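Local coordinates for chain length determinant protein (Shigella flexneri, PDB 4E2H) that regulates the length of the O-antigen chains of lipopolysaccharide, probably through its large periplasmic domain, which stands on the inner membrane and assembles with further copies of itself, at residues T18-N29 against V43-I51; R151-L159 against E192-R201. All coordinates share one frame; numbering follows the deposited sequence.

Contact 1: residues T18-N29 against V43-I51; sequences TQPDVGQIAGYN and VSDLQETLI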
loop_
_atom_site.group_PDB
_atom_site.type_symbol
_atom_site.label_atom_id
_atom_site.label_comp_id
_atom_site.label_asym_id
_atom_site.label_seq_id
_atom_site.Cartn_x
_atom_site.Cartn_y
_atom_site.Cartn_z
ATOM N N THR C 18 -11.428 9.939 21.658
ATOM C CA THR C 18 -11.142 10.265 20.275
ATOM C C THR C 18 -10.194 9.207 19.679
ATOM O O THR C 18 -9.908 8.181 20.312
ATOM C CB THR C 18 -10.554 11.677 20.167
ATOM O OG1 THR C 18 -10.604 12.109 18.801
ATOM C CG2 THR C 18 -9.111 11.700 20.662
ATOM N N GLN C 19 -9.704 9.464 18.471
ATOM C CA GLN C 19 -8.832 8.524 17.781
ATOM C C GLN C 19 -7.485 8.371 18.490
ATOM O O GLN C 19 -6.962 9.321 19.054
ATOM C CB GLN C 19 -8.572 9.027 16.368
ATOM C CG GLN C 19 -7.688 10.259 16.354
ATOM C CD GLN C 19 -7.593 10.906 14.998
ATOM O OE1 GLN C 19 -8.205 10.444 14.022
ATOM N NE2 GLN C 19 -6.817 11.989 14.922
ATOM N N PRO C 20 -6.890 7.182 18.423
ATOM C CA PRO C 20 -5.615 7.057 19.152
ATOM C C PRO C 20 -4.555 7.882 18.418
ATOM O O PRO C 20 -4.662 7.973 17.181
ATOM C CB PRO C 20 -5.301 5.561 19.042
ATOM C CG PRO C 20 -5.933 5.146 17.663
ATOM C CD PRO C 20 -7.047 6.169 17.354
ATOM N N ASP C 21 -3.574 8.474 19.108
ATOM C CA ASP C 21 -2.576 9.279 18.387
ATOM C C ASP C 21 -1.485 8.443 17.721
ATOM O O ASP C 21 -1.478 7.210 17.819
ATOM C CB ASP C 21 -1.984 10.448 19.211
ATOM C CG ASP C 21 -1.565 10.044 20.624
ATOM O OD1 ASP C 21 -0.502 9.383 20.775
ATOM O OD2 ASP C 21 -2.277 10.426 21.596
ATOM N N VAL C 22 -0.589 9.148 17.031
ATOM C CA VAL C 22 0.487 8.559 16.239
ATOM C C VAL C 22 1.423 7.645 17.051
ATOM O O VAL C 22 1.669 6.512 16.643
ATOM C CB VAL C 22 1.287 9.645 15.498
ATOM C CG1 VAL C 22 2.452 9.039 14.765
ATOM C CG2 VAL C 22 0.371 10.446 14.561
ATOM N N GLY C 23 1.950 8.114 18.182
ATOM C CA GLY C 23 2.688 7.229 19.075
ATOM C C GLY C 23 1.661 6.543 19.978
ATOM O O GLY C 23 1.002 7.200 20.777
ATOM N N GLN C 24 1.578 5.218 19.916
ATOM C CA GLN C 24 0.315 4.501 20.132
ATOM C C GLN C 24 0.042 4.119 18.694
ATOM O O GLN C 24 0.174 4.970 17.821
ATOM C CB GLN C 24 -0.813 5.452 20.570
ATOM C CG GLN C 24 -1.070 5.671 22.090
ATOM C CD GLN C 24 -2.352 6.478 22.371
ATOM O OE1 GLN C 24 -2.744 7.339 21.582
ATOM N NE2 GLN C 24 -3.019 6.176 23.487
ATOM N N ILE C 25 -0.295 2.874 18.399
ATOM C CA ILE C 25 -0.493 2.520 16.990
ATOM C C ILE C 25 0.679 2.830 16.032
ATOM O O ILE C 25 0.486 2.840 14.811
ATOM C CB ILE C 25 -1.752 3.208 16.382
ATOM C CG1 ILE C 25 -1.377 4.488 15.624
ATOM C CG2 ILE C 25 -2.815 3.464 17.455
ATOM C CD1 ILE C 25 -2.264 4.705 14.441
ATOM N N ALA C 26 1.883 3.073 16.547
ATOM C CA ALA C 26 3.039 3.136 15.651
ATOM C C ALA C 26 3.479 1.702 15.330
ATOM O O ALA C 26 3.860 1.396 14.199
ATOM C CB ALA C 26 4.178 3.923 16.264
ATOM N N GLY C 27 3.424 0.829 16.337
ATOM C CA GLY C 27 3.629 -0.598 16.163
ATOM C C GLY C 27 2.669 -1.213 15.155
ATOM O O GLY C 27 3.075 -2.031 14.303
ATOM N N TYR C 28 1.394 -0.829 15.237
ATOM C CA TYR C 28 0.390 -1.320 14.282
ATOM C C TYR C 28 0.553 -0.648 12.936
ATOM O O TYR C 28 0.333 -1.249 11.887
ATOM C CB TYR C 28 -1.024 -1.059 14.788
ATOM C CG TYR C 28 -2.110 -1.573 13.865
ATOM C CD1 TYR C 28 -2.484 -2.910 13.886
ATOM C CD2 TYR C 28 -2.773 -0.719 12.986
ATOM C CE1 TYR C 28 -3.487 -3.388 13.058
ATOM C CE2 TYR C 28 -3.784 -1.191 12.148
ATOM C CZ TYR C 28 -4.133 -2.528 12.189
ATOM O OH TYR C 28 -5.131 -3.015 11.370
ATOM N N ASN C 29 0.901 0.625 12.979
ATOM C CA ASN C 29 1.208 1.343 11.775
ATOM C C ASN C 29 2.395 0.704 11.112
ATOM O O ASN C 29 2.478 0.637 9.893
ATOM C CB ASN C 29 1.585 2.775 12.083
ATOM C CG ASN C 29 1.705 3.581 10.840
ATOM O OD1 ASN C 29 1.106 3.235 9.818
ATOM N ND2 ASN C 29 2.486 4.649 10.892
ATOM N N VAL C 43 -1.103 7.240 7.933
ATOM C CA VAL C 43 -1.240 6.937 9.347
ATOM C C VAL C 43 -2.483 7.627 9.884
ATOM O O VAL C 43 -3.074 7.191 10.883
ATOM C CB VAL C 43 -0.021 7.388 10.158
ATOM C CG1 VAL C 43 0.269 8.865 9.903
ATOM C CG2 VAL C 43 -0.253 7.139 11.636
ATOM N N SER C 44 -2.889 8.703 9.213
ATOM C CA SER C 44 -4.147 9.356 9.536
ATOM C C SER C 44 -5.305 8.402 9.244
ATOM O O SER C 44 -6.111 8.115 10.121
ATOM C CB SER C 44 -4.292 10.664 8.756
ATOM O OG SER C 44 -5.500 10.672 8.012
ATOM N N ASP C 45 -5.370 7.902 8.014
ATOM C CA ASP C 45 -6.440 6.998 7.586
ATOM C C ASP C 45 -6.572 5.772 8.492
ATOM O O ASP C 45 -7.643 5.184 8.589
ATOM C CB ASP C 45 -6.224 6.554 6.129
ATOM C CG ASP C 45 -6.765 7.566 5.110
ATOM O OD1 ASP C 45 -7.985 7.525 4.823
ATOM O OD2 ASP C 45 -5.972 8.380 4.577
ATOM N N LEU C 46 -5.483 5.387 9.150
ATOM C CA LEU C 46 -5.488 4.239 10.056
ATOM C C LEU C 46 -5.886 4.654 11.490
ATOM O O LEU C 46 -6.407 3.849 12.288
ATOM C CB LEU C 46 -4.118 3.571 10.042
ATOM C CG LEU C 46 -3.858 2.211 10.696
ATOM C CD1 LEU C 46 -2.462 1.739 10.307
ATOM C CD2 LEU C 46 -3.926 2.292 12.186
ATOM N N GLN C 47 -5.642 5.912 11.833
ATOM C CA GLN C 47 -6.241 6.417 13.055
ATOM C C GLN C 47 -7.764 6.266 12.899
ATOM O O GLN C 47 -8.410 5.555 13.682
ATOM C CB GLN C 47 -5.809 7.865 13.353
ATOM C CG GLN C 47 -4.317 7.985 13.686
ATOM C CD GLN C 47 -3.842 9.431 13.889
ATOM O OE1 GLN C 47 -4.204 10.343 13.137
ATOM N NE2 GLN C 47 -3.012 9.637 14.905
ATOM N N GLU C 48 -8.316 6.914 11.872
ATOM C CA GLU C 48 -9.746 6.866 11.552
ATOM C C GLU C 48 -10.376 5.462 11.627
ATOM O O GLU C 48 -11.381 5.259 12.305
ATOM C CB GLU C 48 -10.001 7.479 10.163
ATOM C CG GLU C 48 -10.175 9.016 10.161
ATOM C CD GLU C 48 -10.785 9.559 8.834
ATOM O OE1 GLU C 48 -11.219 8.735 7.980
ATOM O OE2 GLU C 48 -10.830 10.808 8.653
ATOM N N THR C 49 -9.796 4.512 10.904
ATOM C CA THR C 49 -10.296 3.140 10.836
ATOM C C THR C 49 -10.389 2.515 12.225
ATOM O O THR C 49 -11.324 1.767 12.526
ATOM C CB THR C 49 -9.359 2.273 9.965
ATOM O OG1 THR C 49 -9.131 2.935 8.712
ATOM C CG2 THR C 49 -9.941 0.860 9.729
ATOM N N LEU C 50 -9.418 2.826 13.074
ATOM C CA LEU C 50 -9.388 2.261 14.415
ATOM C C LEU C 50 -10.482 2.852 15.294
ATOM O O LEU C 50 -11.277 2.124 15.910
ATOM C CB LEU C 50 -8.027 2.482 15.056
ATOM C CG LEU C 50 -6.894 1.598 14.521
ATOM C CD1 LEU C 50 -5.595 1.864 15.277
ATOM C CD2 LEU C 50 -7.273 0.128 14.679
ATOM N N ILE C 51 -10.550 4.174 15.369
ATOM C CA ILE C 51 -11.578 4.735 16.229
ATOM C C ILE C 51 -12.964 4.410 15.687
ATOM O O ILE C 51 -13.896 4.125 16.471
ATOM C CB ILE C 51 -11.452 6.250 16.448
ATOM C CG1 ILE C 51 -12.468 6.693 17.495
ATOM C CG2 ILE C 51 -11.707 7.003 15.152
ATOM C CD1 ILE C 51 -12.320 5.913 18.777
#
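Leu46 meets the ring of Tyr28 at its edge. Its CG lies in the ring plane, and its CD2 sits 3.3 Å from Tyr28 CD2. The ring reaches Leu46 because Tyr28 CG is anti to the backbone N (chi1 -179°), which swings the aromatic group toward the 43-51 helix. Ile25, at the N-cap position of helix 26-35, fills the middle of the contact. Ile25 and Leu46 run side by side, pointing opposite ways, with Ile25 CD1 3.7 Å from Leu46 CD2. The same CD1 touches CG of Gln47, whose side chain runs roughly perpendicular to that of Ile25, while Ile25 CG2 packs on Leu50 CD1 at 3.9 Å. This is the base of the Wzz periplasmic domain, an alpha/beta region from which the long helix 97-164 rises. Here the chain leaves strand 12-18, runs along helix 43-65 and then enters helix 26-35. Leu118 of the long helix touches both Tyr28 and Leu50. Gln47 is buried and reaches across the loop. Its NE2 lies 3.3 Å from Pro20 O and 3.5 Å from Val22 CG2. On the side of the Gln47 stem away from Ile25, Gln19 OE1 lies 3.6 Å from Gln47 CB, and the two amide planes are 32° apart. Farther on, Ile51 CB rests on Gln19 CA at 3.7 Å. At the other end, Asn29 ND2 comes up to Val43, 3.8 Å from its CG2, the two side chains nearly perpendicular. The loop also faces the second subunit, whose Lys120 forms a salt bridge with Asp21 OD1.

Contact 2: residues R151-L159 against E192-R201; sequences RIRQIQEAL and ESMIKHEATR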
loop_
_atom_site.group_PDB
_atom_site.type_symbol
_atom_site.label_atom_id
_atom_site.label_comp_id
_atom_site.label_asym_id
_atom_site.label_seq_id
_atom_site.Cartn_x
_atom_site.Cartn_y
_atom_site.Cartn_z
ATOM N N ARG C 151 18.964 -17.640 -23.525
ATOM C CA ARG C 151 20.368 -17.341 -23.734
ATOM C C ARG C 151 21.110 -18.660 -23.938
ATOM O O ARG C 151 21.978 -18.743 -24.818
ATOM C CB ARG C 151 20.958 -16.513 -22.600
ATOM C CG ARG C 151 22.387 -16.023 -22.840
ATOM C CD ARG C 151 22.595 -15.510 -24.290
ATOM N NE ARG C 151 23.758 -14.612 -24.356
ATOM C CZ ARG C 151 23.988 -13.712 -25.315
ATOM N NH1 ARG C 151 23.144 -13.576 -26.323
ATOM N NH2 ARG C 151 25.074 -12.946 -25.264
ATOM N N ILE C 152 20.731 -19.712 -23.199
ATOM C CA ILE C 152 21.334 -21.049 -23.436
ATOM C C ILE C 152 21.034 -21.656 -24.824
ATOM O O ILE C 152 21.889 -22.324 -25.409
ATOM C CB ILE C 152 21.003 -22.107 -22.341
ATOM C CG1 ILE C 152 21.966 -22.004 -21.159
ATOM C CG2 ILE C 152 21.155 -23.509 -22.880
ATOM C CD1 ILE C 152 23.017 -20.921 -21.275
ATOM N N ARG C 153 19.835 -21.457 -25.359
ATOM C CA ARG C 153 19.577 -21.991 -26.692
ATOM C C ARG C 153 20.449 -21.224 -27.672
ATOM O O ARG C 153 20.992 -21.805 -28.604
ATOM C CB ARG C 153 18.093 -21.965 -27.078
ATOM C CG ARG C 153 17.249 -22.895 -26.206
ATOM C CD ARG C 153 15.764 -22.937 -26.600
ATOM N NE ARG C 153 15.154 -21.612 -26.733
ATOM C CZ ARG C 153 14.615 -20.920 -25.720
ATOM N NH1 ARG C 153 14.593 -21.435 -24.493
ATOM N NH2 ARG C 153 14.082 -19.713 -25.936
ATOM N N GLN C 154 20.632 -19.931 -27.431
ATOM C CA GLN C 154 21.495 -19.130 -28.296
ATOM C C GLN C 154 22.906 -19.688 -28.283
ATOM O O GLN C 154 23.538 -19.835 -29.321
ATOM C CB GLN C 154 21.491 -17.659 -27.858
ATOM C CG GLN C 154 20.174 -16.974 -28.168
ATOM C CD GLN C 154 20.202 -15.486 -27.916
ATOM O OE1 GLN C 154 20.851 -15.003 -26.965
ATOM N NE2 GLN C 154 19.511 -14.734 -28.779
ATOM N N ILE C 155 23.395 -19.999 -27.094
ATOM C CA ILE C 155 24.701 -20.613 -26.951
ATOM C C ILE C 155 24.764 -21.988 -27.633
ATOM O O ILE C 155 25.678 -22.223 -28.417
ATOM C CB ILE C 155 25.143 -20.679 -25.465
ATOM C CG1 ILE C 155 25.654 -19.306 -25.020
ATOM C CG2 ILE C 155 26.210 -21.741 -25.267
ATOM C CD1 ILE C 155 25.207 -18.887 -23.624
ATOM N N GLN C 156 23.807 -22.882 -27.364
ATOM C CA GLN C 156 23.782 -24.194 -28.045
ATOM C C GLN C 156 23.889 -24.030 -29.555
ATOM O O GLN C 156 24.510 -24.841 -30.239
ATOM C CB GLN C 156 22.509 -24.990 -27.720
ATOM C CG GLN C 156 22.716 -26.108 -26.691
ATOM C CD GLN C 156 21.492 -26.333 -25.791
ATOM O OE1 GLN C 156 20.409 -25.796 -26.047
ATOM N NE2 GLN C 156 21.668 -27.125 -24.729
ATOM N N GLU C 157 23.282 -22.962 -30.052
ATOM C CA GLU C 157 23.145 -22.731 -31.471
ATOM C C GLU C 157 24.477 -22.286 -32.052
ATOM O O GLU C 157 24.929 -22.791 -33.093
ATOM C CB GLU C 157 22.077 -21.673 -31.702
ATOM C CG GLU C 157 21.696 -21.439 -33.127
ATOM C CD GLU C 157 20.739 -22.510 -33.670
ATOM O OE1 GLU C 157 20.411 -23.472 -32.912
ATOM O OE2 GLU C 157 20.315 -22.382 -34.857
ATOM N N ALA C 158 25.117 -21.346 -31.369
ATOM C CA ALA C 158 26.376 -20.803 -31.868
ATOM C C ALA C 158 27.524 -21.825 -31.778
ATOM O O ALA C 158 28.598 -21.624 -32.352
ATOM C CB ALA C 158 26.739 -19.529 -31.131
ATOM N N LEU C 159 27.305 -22.909 -31.041
ATOM C CA LEU C 159 28.344 -23.908 -30.880
ATOM C C LEU C 159 28.461 -24.635 -32.198
ATOM O O LEU C 159 29.567 -24.945 -32.650
ATOM C CB LEU C 159 27.995 -24.903 -29.783
ATOM C CG LEU C 159 28.966 -26.065 -29.625
ATOM C CD1 LEU C 159 30.340 -25.545 -29.272
ATOM C CD2 LEU C 159 28.463 -26.979 -28.536
ATOM N N GLU C 192 31.130 -24.548 -25.276
ATOM C CA GLU C 192 30.785 -25.885 -24.827
ATOM C C GLU C 192 30.762 -26.034 -23.303
ATOM O O GLU C 192 29.827 -26.614 -22.748
ATOM C CB GLU C 192 31.708 -26.918 -25.442
ATOM C CG GLU C 192 31.120 -28.299 -25.394
ATOM C CD GLU C 192 31.826 -29.268 -26.330
ATOM O OE1 GLU C 192 32.763 -28.835 -27.055
ATOM O OE2 GLU C 192 31.441 -30.464 -26.341
ATOM N N SER C 193 31.801 -25.550 -22.634
ATOM C CA SER C 193 31.796 -25.474 -21.181
ATOM C C SER C 193 31.122 -24.152 -20.896
ATOM O O SER C 193 31.756 -23.108 -21.010
ATOM C CB SER C 193 33.218 -25.431 -20.646
ATOM O OG SER C 193 33.306 -24.539 -19.541
HETATM N N MSE C 194 29.849 -24.194 -20.528
HETATM C CA MSE C 194 28.998 -23.015 -20.557
HETATM C C MSE C 194 27.625 -23.612 -20.659
HETATM O O MSE C 194 26.747 -23.302 -19.866
HETATM C CB MSE C 194 29.322 -22.156 -21.777
HETATM C CG MSE C 194 28.506 -20.878 -21.914
HETATM SE SE MSE C 194 29.636 -19.293 -22.300
HETATM C CE MSE C 194 28.707 -18.655 -23.897
ATOM N N ILE C 195 27.470 -24.516 -21.617
ATOM C CA ILE C 195 26.339 -25.428 -21.642
ATOM C C ILE C 195 26.560 -26.516 -20.585
ATOM O O ILE C 195 25.627 -26.916 -19.888
ATOM C CB ILE C 195 26.152 -26.047 -23.061
ATOM C CG1 ILE C 195 25.973 -24.920 -24.087
ATOM C CG2 ILE C 195 24.957 -26.980 -23.097
ATOM C CD1 ILE C 195 26.508 -25.258 -25.471
ATOM N N LYS C 196 27.798 -26.990 -20.466
ATOM C CA LYS C 196 28.207 -27.859 -19.364
ATOM C C LYS C 196 27.904 -27.232 -17.988
ATOM O O LYS C 196 27.634 -27.939 -17.011
ATOM C CB LYS C 196 29.706 -28.166 -19.476
ATOM C CG LYS C 196 30.095 -29.585 -19.066
ATOM C CD LYS C 196 30.847 -29.637 -17.714
ATOM C CE LYS C 196 31.018 -31.087 -17.212
ATOM N NZ LYS C 196 31.437 -32.077 -18.256
ATOM N N HIS C 197 27.962 -25.907 -17.904
ATOM C CA HIS C 197 27.809 -25.241 -16.614
ATOM C C HIS C 197 26.660 -24.260 -16.599
ATOM O O HIS C 197 26.732 -23.216 -15.942
ATOM C CB HIS C 197 29.099 -24.537 -16.222
ATOM C CG HIS C 197 30.293 -25.439 -16.186
ATOM N ND1 HIS C 197 31.446 -25.182 -16.891
ATOM C CD2 HIS C 197 30.512 -26.599 -15.510
ATOM C CE1 HIS C 197 32.327 -26.139 -16.659
ATOM N NE2 HIS C 197 31.792 -27.004 -15.830
ATOM N N GLU C 198 25.604 -24.621 -17.321
ATOM C CA GLU C 198 24.386 -23.838 -17.438
ATOM C C GLU C 198 23.515 -23.989 -16.198
ATOM O O GLU C 198 22.622 -23.175 -15.943
ATOM C CB GLU C 198 23.638 -24.272 -18.712
ATOM C CG GLU C 198 22.203 -24.751 -18.512
ATOM C CD GLU C 198 22.098 -26.010 -17.651
ATOM O OE1 GLU C 198 21.023 -26.237 -17.054
ATOM O OE2 GLU C 198 23.086 -26.775 -17.567
ATOM N N ALA C 199 23.788 -25.036 -15.429
ATOM C CA ALA C 199 22.957 -25.392 -14.283
ATOM C C ALA C 199 23.409 -24.631 -13.051
ATOM O O ALA C 199 23.098 -25.017 -11.931
ATOM C CB ALA C 199 23.044 -26.886 -14.021
ATOM N N THR C 200 24.134 -23.543 -13.274
ATOM C CA THR C 200 24.927 -22.895 -12.241
ATOM C C THR C 200 25.168 -21.474 -12.716
ATOM O O THR C 200 25.789 -20.668 -12.035
ATOM C CB THR C 200 26.281 -23.646 -12.057
ATOM O OG1 THR C 200 26.036 -25.017 -11.694
ATOM C CG2 THR C 200 27.130 -23.000 -10.984
ATOM N N ARG C 201 24.719 -21.195 -13.934
ATOM C CA ARG C 201 24.760 -19.842 -14.451
ATOM C C ARG C 201 23.765 -19.084 -13.573
ATOM O O ARG C 201 22.616 -19.524 -13.383
ATOM C CB ARG C 201 24.346 -19.820 -15.927
ATOM C CG ARG C 201 24.547 -18.477 -16.650
ATOM C CD ARG C 201 24.043 -18.530 -18.104
ATOM N NE ARG C 201 24.370 -17.354 -18.928
ATOM C CZ ARG C 201 25.402 -17.271 -19.765
ATOM N NH1 ARG C 201 26.228 -18.302 -19.898
ATOM N NH2 ARG C 201 25.606 -16.156 -20.465
#
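Ile155 and Ile195 interlock at the centre of this contact, each reaching past the other. The site lies far along the extended helix 97-164 of the Wzz periplasmic domain, where the chain turns back and the end of helix 187-195 and the loop after it pack against the long helix. The tight part is apolar. Ile155 CG2 lies 3.4 Å from Ile195 CG1, and Ile155 CG1 lies 3.3 Å from CE of Met194, a selenomethionine. The bends at chi2 and chi3 bring the Met194 methyl onto Ile155; the two side chains stand roughly square to each other. Ile195 CD1 also reaches Leu159 CD2, at 4.0 Å. One turn before Ile155, Ile152 CG1 packs on Glu198 CB at 3.7 Å. Arg201 forms a separate part, between this core and the second subunit. It extends from CG to NE toward the long helix and lays one guanidinium face over Ile155 CD1. Its NH2 is hydrogen-bonded to Ser188 of the second subunit. The margins are looser and more polar. Exposed Gln156 puts its NE2 3.7 Å from Ile195 CG2, and exposed Glu192 offers Leu159 little more than its backbone and CB. No hydrogen bond joins the two segments; they meet by van der Waals contact. The guanidinium of Arg151 is turned 70° from that of Arg201, and the two like charges come near without touching. Val178 O takes a hydrogen bond from Arg151 NH2. Arg151 NH1 donates to Gln154 OE1 at 2.8 Å, with an N-H...acceptor angle of 163° and the acceptor 3° out of the guanidinium plane.

How the contacts relate
The two contacts come in series along the chain: contact 1 closes before contact 2 opens. Their centres are 55 Å apart, and their nearest atoms about 37 Å. The long helix 97-164 links them. Its N-terminal half runs beside contact 1, and its far part carries contact 2. Contact 1 lies in the base, at the end of strand 12-18 of the antiparallel sheet, and its centre is 16 Å from the centre of the chain. Contact 2 is farther out, with its centre at 40 Å. Both touch the second subunit, so neighbouring copies meet at two well-separated levels, consistent with a regulator that works as an oligomer.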